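Local coordinates for phosphoinositol-specific phospholipase C (Pseudomonas sp., PDB 5FYP), which probably cleaves the phosphodiester bond of phosphatidylinositol lipids, releasing diacylglycerol, in a reaction that depends on a bound calcium ion, at residues A[48-54]-A[117-123]; A[64-68]-A[91-97]; A[133-137]-A[198-203]. One frame throughout, in Å; residues are numbered along the deposited sequence. Where two conformers were deposited one is given.

Contact 1 of 3, residues A[48-54]-A[117-123]. With CA (calcium ion), chain I.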
# COMPACT_ATOMS: atom_id res chain seq x y z
N GLU A 48 -0.07 2.39 7.06
CA GLU A 48 -0.51 0.99 7.11
C GLU A 48 -1.69 0.86 8.05
O GLU A 48 -1.69 1.44 9.13
CB GLU A 48 0.62 0.06 7.55
CG GLU A 48 0.24 -1.42 7.58
CD GLU A 48 1.41 -2.35 7.77
OE1 GLU A 48 2.49 -1.88 8.17
OE2 GLU A 48 1.23 -3.58 7.52
N LEU A 49 -2.65 0.03 7.65
CA LEU A 49 -3.81 -0.34 8.43
C LEU A 49 -3.97 -1.85 8.39
O LEU A 49 -4.05 -2.41 7.30
CB LEU A 49 -5.09 0.33 7.89
CG LEU A 49 -5.14 1.83 8.06
CD1 LEU A 49 -6.11 2.49 7.12
CD2 LEU A 49 -5.44 2.19 9.51
N ASP A 50 -4.10 -2.49 9.56
CA ASP A 50 -4.47 -3.91 9.63
C ASP A 50 -5.97 -3.99 9.83
O ASP A 50 -6.50 -3.37 10.78
CB ASP A 50 -3.78 -4.60 10.81
CG ASP A 50 -2.28 -4.77 10.65
OD1 ASP A 50 -1.74 -4.52 9.57
OD2 ASP A 50 -1.64 -5.16 11.66
N PHE A 51 -6.67 -4.75 8.97
CA PHE A 51 -8.13 -4.72 9.04
C PHE A 51 -8.74 -6.10 9.10
O PHE A 51 -8.32 -7.04 8.41
CB PHE A 51 -8.72 -3.82 7.94
CG PHE A 51 -8.65 -4.38 6.54
CD1 PHE A 51 -7.51 -4.29 5.74
CD2 PHE A 51 -9.79 -4.93 5.96
CE1 PHE A 51 -7.49 -4.76 4.44
CE2 PHE A 51 -9.78 -5.38 4.65
CZ PHE A 51 -8.64 -5.30 3.90
N TRP A 52 -9.75 -6.18 9.94
CA TRP A 52 -10.43 -7.43 10.34
C TRP A 52 -11.89 -7.35 9.97
O TRP A 52 -12.53 -6.29 10.09
CB TRP A 52 -10.29 -7.63 11.86
CG TRP A 52 -8.87 -7.81 12.33
CD1 TRP A 52 -7.93 -6.86 12.51
CD2 TRP A 52 -8.24 -9.06 12.62
NE1 TRP A 52 -6.74 -7.44 12.88
CE2 TRP A 52 -6.91 -8.79 12.97
CE3 TRP A 52 -8.67 -10.38 12.62
CZ2 TRP A 52 -6.00 -9.80 13.29
CZ3 TRP A 52 -7.77 -11.38 12.94
CH2 TRP A 52 -6.45 -11.08 13.26
N ASP A 53 -12.44 -8.48 9.54
CA ASP A 53 -13.87 -8.56 9.29
C ASP A 53 -14.69 -8.59 10.58
O ASP A 53 -15.79 -8.05 10.67
CB ASP A 53 -14.18 -9.84 8.49
CG ASP A 53 -13.84 -9.70 7.02
OD1 ASP A 53 -12.72 -9.25 6.70
OD2 ASP A 53 -14.74 -9.96 6.19
N GLN A 54 -14.16 -9.30 11.58
CA GLN A 54 -14.90 -9.61 12.81
C GLN A 54 -14.34 -8.80 13.99
O GLN A 54 -13.21 -8.33 13.96
CB GLN A 54 -14.79 -11.11 13.13
CG GLN A 54 -15.18 -12.07 12.05
CD GLN A 54 -16.63 -12.06 11.77
OE1 GLN A 54 -17.44 -11.61 12.60
NE2 GLN A 54 -16.99 -12.48 10.59
N ILE A 117 -1.04 0.97 2.87
CA ILE A 117 -0.95 -0.48 2.89
C ILE A 117 -2.09 -1.01 3.75
O ILE A 117 -2.19 -0.72 4.93
CB ILE A 117 0.41 -0.93 3.50
CG1 ILE A 117 1.61 -0.22 2.79
CG2 ILE A 117 0.54 -2.45 3.54
CD1 ILE A 117 1.73 -0.44 1.30
N LEU A 118 -2.99 -1.75 3.10
CA LEU A 118 -4.18 -2.32 3.73
C LEU A 118 -3.90 -3.80 3.92
O LEU A 118 -3.99 -4.59 2.98
CB LEU A 118 -5.41 -2.03 2.88
CG LEU A 118 -5.62 -0.54 2.56
CD1 LEU A 118 -6.81 -0.39 1.63
CD2 LEU A 118 -5.78 0.30 3.79
N ASP A 119 -3.52 -4.15 5.15
CA ASP A 119 -3.06 -5.49 5.49
C ASP A 119 -4.26 -6.27 6.04
O ASP A 119 -4.71 -6.08 7.17
CB ASP A 119 -1.93 -5.40 6.50
CG ASP A 119 -1.20 -6.70 6.75
OD1 ASP A 119 -1.48 -7.68 6.02
OD2 ASP A 119 -0.33 -6.71 7.69
N LYS A 120 -4.86 -7.08 5.15
CA LYS A 120 -6.08 -7.79 5.43
C LYS A 120 -5.78 -9.01 6.30
O LYS A 120 -4.90 -9.78 5.98
CB LYS A 120 -6.73 -8.24 4.12
CG LYS A 120 -8.13 -8.77 4.32
CD LYS A 120 -8.84 -9.14 3.03
CE LYS A 120 -10.33 -9.15 3.09
NZ LYS A 120 -10.94 -9.67 4.32
N LYS A 121 -6.57 -9.19 7.37
CA LYS A 121 -6.27 -10.22 8.38
C LYS A 121 -7.18 -11.44 8.37
O LYS A 121 -6.83 -12.45 8.97
CB LYS A 121 -6.22 -9.58 9.76
CG LYS A 121 -5.10 -8.56 9.90
CD LYS A 121 -3.71 -9.17 9.80
CE LYS A 121 -2.62 -8.13 9.85
NZ LYS A 121 -1.27 -8.74 9.71
N GLN A 122 -8.31 -11.37 7.67
CA GLN A 122 -9.25 -12.50 7.54
C GLN A 122 -9.58 -12.66 6.06
O GLN A 122 -9.11 -11.92 5.21
CB GLN A 122 -10.49 -12.27 8.41
CG GLN A 122 -10.12 -12.28 9.89
CD GLN A 122 -11.26 -12.00 10.81
OE1 GLN A 122 -11.89 -10.96 10.74
NE2 GLN A 122 -11.45 -12.90 11.77
N GLY A 123 -10.39 -13.67 5.74
CA GLY A 123 -10.80 -13.91 4.37
C GLY A 123 -11.88 -12.99 3.88
O GLY A 123 -12.40 -12.17 4.64
CA CA I . 0.49 -5.05 9.26
O HOH W 1 0.49 -6.72 11.01
O HOH W 2 -10.08 -8.89 7.02
O HOH W 3 -13.69 -9.05 3.85
O HOH W 4 2.67 -6.07 9.24

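Contact 2 of 3, residues A[64-68]-A[91-97]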
# COMPACT_ATOMS: atom_id res chain seq x y z
N HIS A 64 -20.34 -4.07 5.09
CA HIS A 64 -19.77 -2.82 4.56
C HIS A 64 -18.86 -2.11 5.55
O HIS A 64 -18.69 -0.92 5.47
CB HIS A 64 -20.89 -1.86 4.08
CG HIS A 64 -21.99 -2.54 3.33
ND1 HIS A 64 -23.32 -2.31 3.59
CD2 HIS A 64 -21.96 -3.49 2.38
CE1 HIS A 64 -24.06 -3.05 2.78
NE2 HIS A 64 -23.26 -3.78 2.04
N HIS A 65 -18.32 -2.87 6.50
CA HIS A 65 -17.56 -2.38 7.64
C HIS A 65 -16.44 -3.32 7.96
O HIS A 65 -16.61 -4.52 7.86
CB HIS A 65 -18.54 -2.36 8.84
CG HIS A 65 -17.90 -2.17 10.19
ND1 HIS A 65 -17.32 -3.17 10.94
CD2 HIS A 65 -17.79 -1.04 10.93
CE1 HIS A 65 -16.84 -2.65 12.07
NE2 HIS A 65 -17.16 -1.36 12.09
N TRP A 66 -15.30 -2.77 8.38
CA TRP A 66 -14.19 -3.57 8.90
C TRP A 66 -13.61 -2.86 10.12
O TRP A 66 -13.71 -1.64 10.23
CB TRP A 66 -13.08 -3.78 7.85
CG TRP A 66 -13.47 -4.67 6.67
CD1 TRP A 66 -13.12 -5.99 6.54
CD2 TRP A 66 -14.20 -4.32 5.48
NE1 TRP A 66 -13.58 -6.46 5.34
CE2 TRP A 66 -14.24 -5.47 4.67
CE3 TRP A 66 -14.82 -3.15 5.03
CZ2 TRP A 66 -14.88 -5.48 3.45
CZ3 TRP A 66 -15.46 -3.17 3.80
CH2 TRP A 66 -15.49 -4.32 3.04
N PHE A 67 -12.98 -3.65 11.00
CA PHE A 67 -12.32 -3.15 12.21
C PHE A 67 -10.84 -2.94 11.92
O PHE A 67 -10.28 -3.59 11.03
CB PHE A 67 -12.42 -4.17 13.32
CG PHE A 67 -13.81 -4.46 13.78
CD1 PHE A 67 -14.57 -5.46 13.16
CD2 PHE A 67 -14.38 -3.78 14.85
CE1 PHE A 67 -15.85 -5.76 13.60
CE2 PHE A 67 -15.66 -4.06 15.29
CZ PHE A 67 -16.38 -5.06 14.69
N VAL A 68 -10.19 -2.09 12.72
CA VAL A 68 -8.74 -1.90 12.64
C VAL A 68 -8.14 -2.17 14.02
O VAL A 68 -8.45 -1.47 14.99
CB VAL A 68 -8.36 -0.52 12.11
CG1 VAL A 68 -6.88 -0.23 12.27
CG2 VAL A 68 -8.79 -0.37 10.66
N LYS A 91 -16.73 5.53 17.03
CA LYS A 91 -16.31 4.30 16.31
C LYS A 91 -15.14 4.47 15.33
O LYS A 91 -15.30 4.86 14.16
CB LYS A 91 -17.51 3.76 15.55
CG LYS A 91 -17.29 2.44 14.84
CD LYS A 91 -18.56 1.94 14.15
CE LYS A 91 -18.78 2.54 12.76
NZ LYS A 91 -19.75 3.68 12.78
N ASN A 92 -13.96 4.09 15.79
CA ASN A 92 -12.73 4.24 15.02
C ASN A 92 -12.41 2.97 14.22
O ASN A 92 -11.49 2.22 14.54
CB ASN A 92 -11.54 4.64 15.95
CG ASN A 92 -11.38 3.72 17.17
OD1 ASN A 92 -12.35 3.22 17.77
ND2 ASN A 92 -10.15 3.50 17.56
N ASP A 93 -13.22 2.74 13.20
CA ASP A 93 -13.14 1.57 12.35
C ASP A 93 -12.30 1.84 11.10
O ASP A 93 -11.68 2.88 10.98
CB ASP A 93 -14.54 1.06 12.03
CG ASP A 93 -15.34 2.02 11.15
OD1 ASP A 93 -14.95 3.20 10.97
OD2 ASP A 93 -16.40 1.59 10.67
N LEU A 94 -12.31 0.92 10.14
CA LEU A 94 -11.55 1.12 8.93
C LEU A 94 -11.95 2.39 8.23
O LEU A 94 -11.12 3.22 7.82
CB LEU A 94 -11.66 -0.07 7.99
CG LEU A 94 -10.93 0.09 6.66
CD1 LEU A 94 -9.45 0.30 6.83
CD2 LEU A 94 -11.18 -1.10 5.75
N GLU A 95 -13.26 2.58 8.07
CA GLU A 95 -13.75 3.78 7.38
C GLU A 95 -13.27 5.05 8.06
O GLU A 95 -12.88 6.02 7.40
CB GLU A 95 -15.28 3.75 7.28
CG GLU A 95 -15.87 4.97 6.61
CD GLU A 95 -17.33 4.82 6.24
OE1 GLU A 95 -17.89 3.72 6.30
OE2 GLU A 95 -17.93 5.83 5.83
N ALA A 96 -13.28 5.05 9.39
CA ALA A 96 -12.81 6.22 10.13
C ALA A 96 -11.32 6.51 9.86
O ALA A 96 -10.90 7.65 9.65
CB ALA A 96 -13.03 6.04 11.60
N CYS A 97 -10.52 5.45 9.88
CA CYS A 97 -9.10 5.58 9.59
C CYS A 97 -8.85 6.11 8.17
O CYS A 97 -8.01 6.98 7.95
CB CYS A 97 -8.35 4.26 9.78
SG CYS A 97 -8.32 3.62 11.47
O HOH W 5 -17.19 1.05 6.48
O HOH W 6 -15.31 0.26 8.32

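Contact 3 of 3, residues A[133-137]-A[198-203]. With SO4 (sulfate ion), chain E.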
# COMPACT_ATOMS: atom_id res chain seq x y z
N PRO A 133 -14.91 -8.48 -2.17
CA PRO A 133 -14.05 -7.53 -2.89
C PRO A 133 -14.81 -6.31 -3.42
O PRO A 133 -14.29 -5.20 -3.34
CB PRO A 133 -13.45 -8.40 -3.98
CG PRO A 133 -13.32 -9.73 -3.30
CD PRO A 133 -14.59 -9.87 -2.52
N LYS A 134 -15.99 -6.53 -3.98
CA LYS A 134 -16.77 -5.42 -4.49
C LYS A 134 -17.17 -4.43 -3.37
O LYS A 134 -17.09 -3.22 -3.55
CB LYS A 134 -18.00 -5.92 -5.23
CG LYS A 134 -18.91 -4.85 -5.80
CD LYS A 134 -19.76 -5.47 -6.89
CE LYS A 134 -20.89 -4.60 -7.40
NZ LYS A 134 -21.78 -4.06 -6.33
N ASP A 135 -17.59 -4.98 -2.22
CA ASP A 135 -17.94 -4.12 -1.08
C ASP A 135 -16.73 -3.31 -0.62
O ASP A 135 -16.88 -2.15 -0.24
CB ASP A 135 -18.49 -4.93 0.08
CG ASP A 135 -19.79 -5.63 -0.25
OD1 ASP A 135 -20.76 -4.92 -0.61
OD2 ASP A 135 -19.85 -6.87 -0.17
N PHE A 136 -15.56 -3.93 -0.62
CA PHE A 136 -14.33 -3.24 -0.25
C PHE A 136 -14.02 -2.10 -1.21
O PHE A 136 -13.74 -0.98 -0.77
CB PHE A 136 -13.23 -4.28 -0.15
CG PHE A 136 -11.94 -3.77 0.40
CD1 PHE A 136 -11.83 -3.45 1.74
CD2 PHE A 136 -10.82 -3.65 -0.42
CE1 PHE A 136 -10.65 -3.04 2.29
CE2 PHE A 136 -9.60 -3.25 0.13
CZ PHE A 136 -9.56 -2.92 1.48
N ASP A 137 -14.09 -2.38 -2.51
CA ASP A 137 -13.89 -1.33 -3.51
C ASP A 137 -14.91 -0.21 -3.32
O ASP A 137 -14.56 0.97 -3.47
CB ASP A 137 -13.98 -1.86 -4.93
CG ASP A 137 -12.67 -2.45 -5.44
OD1 ASP A 137 -11.67 -2.48 -4.67
OD2 ASP A 137 -12.63 -2.79 -6.63
N GLN A 198 -8.07 -13.86 -5.23
CA GLN A 198 -9.53 -13.79 -5.17
C GLN A 198 -10.01 -12.35 -5.45
O GLN A 198 -10.99 -12.14 -6.16
CB GLN A 198 -10.01 -14.25 -3.81
CG GLN A 198 -9.85 -15.75 -3.60
CD GLN A 198 -9.80 -16.16 -2.14
OE1 GLN A 198 -10.14 -15.41 -1.24
NE2 GLN A 198 -9.40 -17.38 -1.90
N TYR A 199 -9.33 -11.37 -4.84
CA TYR A 199 -9.67 -9.97 -5.08
C TYR A 199 -9.53 -9.61 -6.56
O TYR A 199 -10.44 -9.04 -7.17
CB TYR A 199 -8.81 -9.09 -4.17
CG TYR A 199 -8.98 -7.62 -4.49
CD1 TYR A 199 -10.02 -6.88 -3.93
CD2 TYR A 199 -8.13 -6.99 -5.37
CE1 TYR A 199 -10.22 -5.55 -4.27
CE2 TYR A 199 -8.30 -5.65 -5.71
CZ TYR A 199 -9.37 -4.94 -5.17
OH TYR A 199 -9.53 -3.65 -5.55
N ALA A 200 -8.40 -9.96 -7.16
CA ALA A 200 -8.15 -9.62 -8.55
C ALA A 200 -9.10 -10.33 -9.50
O ALA A 200 -9.54 -9.76 -10.50
CB ALA A 200 -6.70 -9.89 -8.93
N GLU A 201 -9.42 -11.60 -9.21
CA GLU A 201 -10.39 -12.32 -10.05
C GLU A 201 -11.77 -11.68 -9.98
O GLU A 201 -12.48 -11.64 -10.98
CB GLU A 201 -10.41 -13.80 -9.67
CG GLU A 201 -9.15 -14.47 -10.16
CD GLU A 201 -9.24 -15.91 -10.46
OE1 GLU A 201 -10.20 -16.55 -9.93
OE2 GLU A 201 -8.30 -16.32 -11.20
N ALA A 202 -12.13 -11.17 -8.82
CA ALA A 202 -13.44 -10.53 -8.65
C ALA A 202 -13.52 -9.16 -9.34
O ALA A 202 -14.54 -8.84 -9.95
CB ALA A 202 -13.77 -10.39 -7.18
N ARG A 203 -12.47 -8.37 -9.23
CA ARG A 203 -12.52 -6.96 -9.62
C ARG A 203 -11.91 -6.66 -10.99
O ARG A 203 -12.22 -5.63 -11.57
CB ARG A 203 -11.89 -6.07 -8.55
CG ARG A 203 -12.52 -6.20 -7.16
CD ARG A 203 -14.02 -6.09 -7.14
NE ARG A 203 -14.47 -4.83 -7.72
CZ ARG A 203 -15.56 -4.67 -8.48
NH1 ARG A 203 -16.35 -5.70 -8.80
NH2 ARG A 203 -15.83 -3.49 -8.99
S SO4 E . -19.03 -3.88 -11.03
O1 SO4 E . -18.44 -5.23 -10.75
O2 SO4 E . -20.44 -3.89 -10.53
O3 SO4 E . -18.27 -2.83 -10.29
O4 SO4 E . -19.20 -3.60 -12.50
O HOH W 7 -14.22 -1.16 -8.40

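Contact 1 of 3, residues A[48-54]-A[117-123]
F51, Q122 and K121 lose the most surface where two parallel strands, 48-52 and 117-120, run side by side into their C-terminal loops. The backbones are joined by four hydrogen bonds: L49 N to I117 O (2.9 Å), D119 N to L49 O (2.8 Å), F51 N to D119 O (3.0 Å) and K121 N to F51 O (3.0 Å). F51 lies on the face shared with L49 and L118, where a flat hydrophobic ring suits the apolar packing; its face receives K120 CA, a CH-pi contact 3.9 Å from the centroid. Past the strand end, K121 sets CB over the six-membered ring of W52, 3.4 Å from its centroid, while its NZ bridges to D119 OD2 (3.0 Å). Q122, whose long side chain ends in an amide, reaches back so that OE1 accepts from Q54 N (2.9 Å) and, weakly, from D53 N (2.8 Å). On the other face, E48 OE2 (2.4 Å), D50 OD1 (2.3 Å) and D119 OD2 (2.4 Å) bind calcium, whose positive charge allows three acids to sit so close; E48 OE1 forms a salt bridge with R260, and D50 OD2 a hydrogen bond with Y29. With N27 and two waters they form the calcium site at the C-terminal ends of the parallel strands, where TIM-barrel enzymes such as phosphoinositide phospholipases C place their active sites.

Contact 2 of 3, residues A[64-68]-A[91-97]
The protruding side chain of L94, at the start of helix 94-107, fits into a hollow edged by W66 and V68. Its CD2 methyl rests 3.9 Å from W66 CB, while on the other flank V68 CG2 comes within 3.6 Å of L94 CA and 3.9 Å of L94 CB. A branched leucine fills this space well because one side chain can meet both neighbours; L49 and F51 of strand 46-52 also touch it from the sheet. The compact, beta-branched V68 points toward the helix, and its CG2 also reaches C97 SG at 4.1 Å, packing against a sulfur held in the disulfide with C84. The indole of W66 leads away from the helix and meets F51 and F136 edge-to-face. Here strand 67-68 and the loop before it lie against a capped helix start: D93 is the N-cap, its short carboxylate reaching over the first turn so that OD1 accepts from A96 N (3.0 Å). L94 N, in the first turn and thus without a partner in its own helix, donates instead to W66 O (2.9 Å, nearly straight). The gap beside this bond is filled by water 6, which accepts from W66 N (3.0 Å) and E95 N (3.1 Å). Farther out the ring of H65 comes close to D93, with CD2 3.0 Å from D93 OD2, and NE2 lies 4.1 Å from CD of K91, whose flexible aliphatic stem borders the imidazole.

Contact 3 of 3, residues A[133-137]-A[198-203]
D137 spreads its carboxylate between two partners on helix 193-203. Y199 OH donates to D137 OD1 at 2.6 Å, a short bond, and R203 NE donates to D137 OD2 at 3.0 Å with good geometry, making a salt bridge. Aspartate suits the place: its short side chain holds both oxygens close to its own helix, whereas tyrosine and arginine are long enough to span the gap between axes 9.8 Å apart. Water 7 widens the polar link, donating to D137 OD2 (2.9 Å) and accepting from R203 NH2 (2.9 Å). Farther out, R203 NH1 and NH2 donate to O1 (2.9 Å) and O3 (2.8 Å) of a sulfate ion, probably from the crystallisation liquor. Beneath this layer P133 is the main wedge. Its CB touches Y199 CD1 and A202 CB, both at 3.8 Å, and the ring, which offers no backbone N-H, fits a first-turn position where none is needed for helix bonding. The small A202 leaves room for it. R203 folds its aliphatic part over the same turn, CD lying 3.8 Å from P133 C, and K134 CB sits over a face of the guanidinium. F136 adds a looser contact, CD2 to Y199 CE1 at 4.3 Å. The segments cross at -80°, almost at right angles, so that the N-terminal end of helix 133-144 meets the C-terminal end of helix 193-203. F136 continues inward to F51 of strand 46-52, while Y199 and A200 pack on I211 of strand 210-211.

Contact 1 joins two adjacent inner strands of the sheet that runs 67-68, 46-52, 114-120, 184-189, 210-211. Contact 2, about 10 Å from it between centres, is nested in the chain loop that contact 1 closes: strand 67-68 continues the sheet beside strand 46-52, and helix 94-107 leads on to strand 114-120. Contact 3 follows later in sequence, its centre about 14 Å from contact 1 and 18 Å from contact 2. The three meet around F136, whose ring touches F51, L118, W66 and L94. Helices 94-107 and 133-144 thus pack on the sheet face turned away from the calcium-binding carboxylates, leaving the opposite face for the metal site.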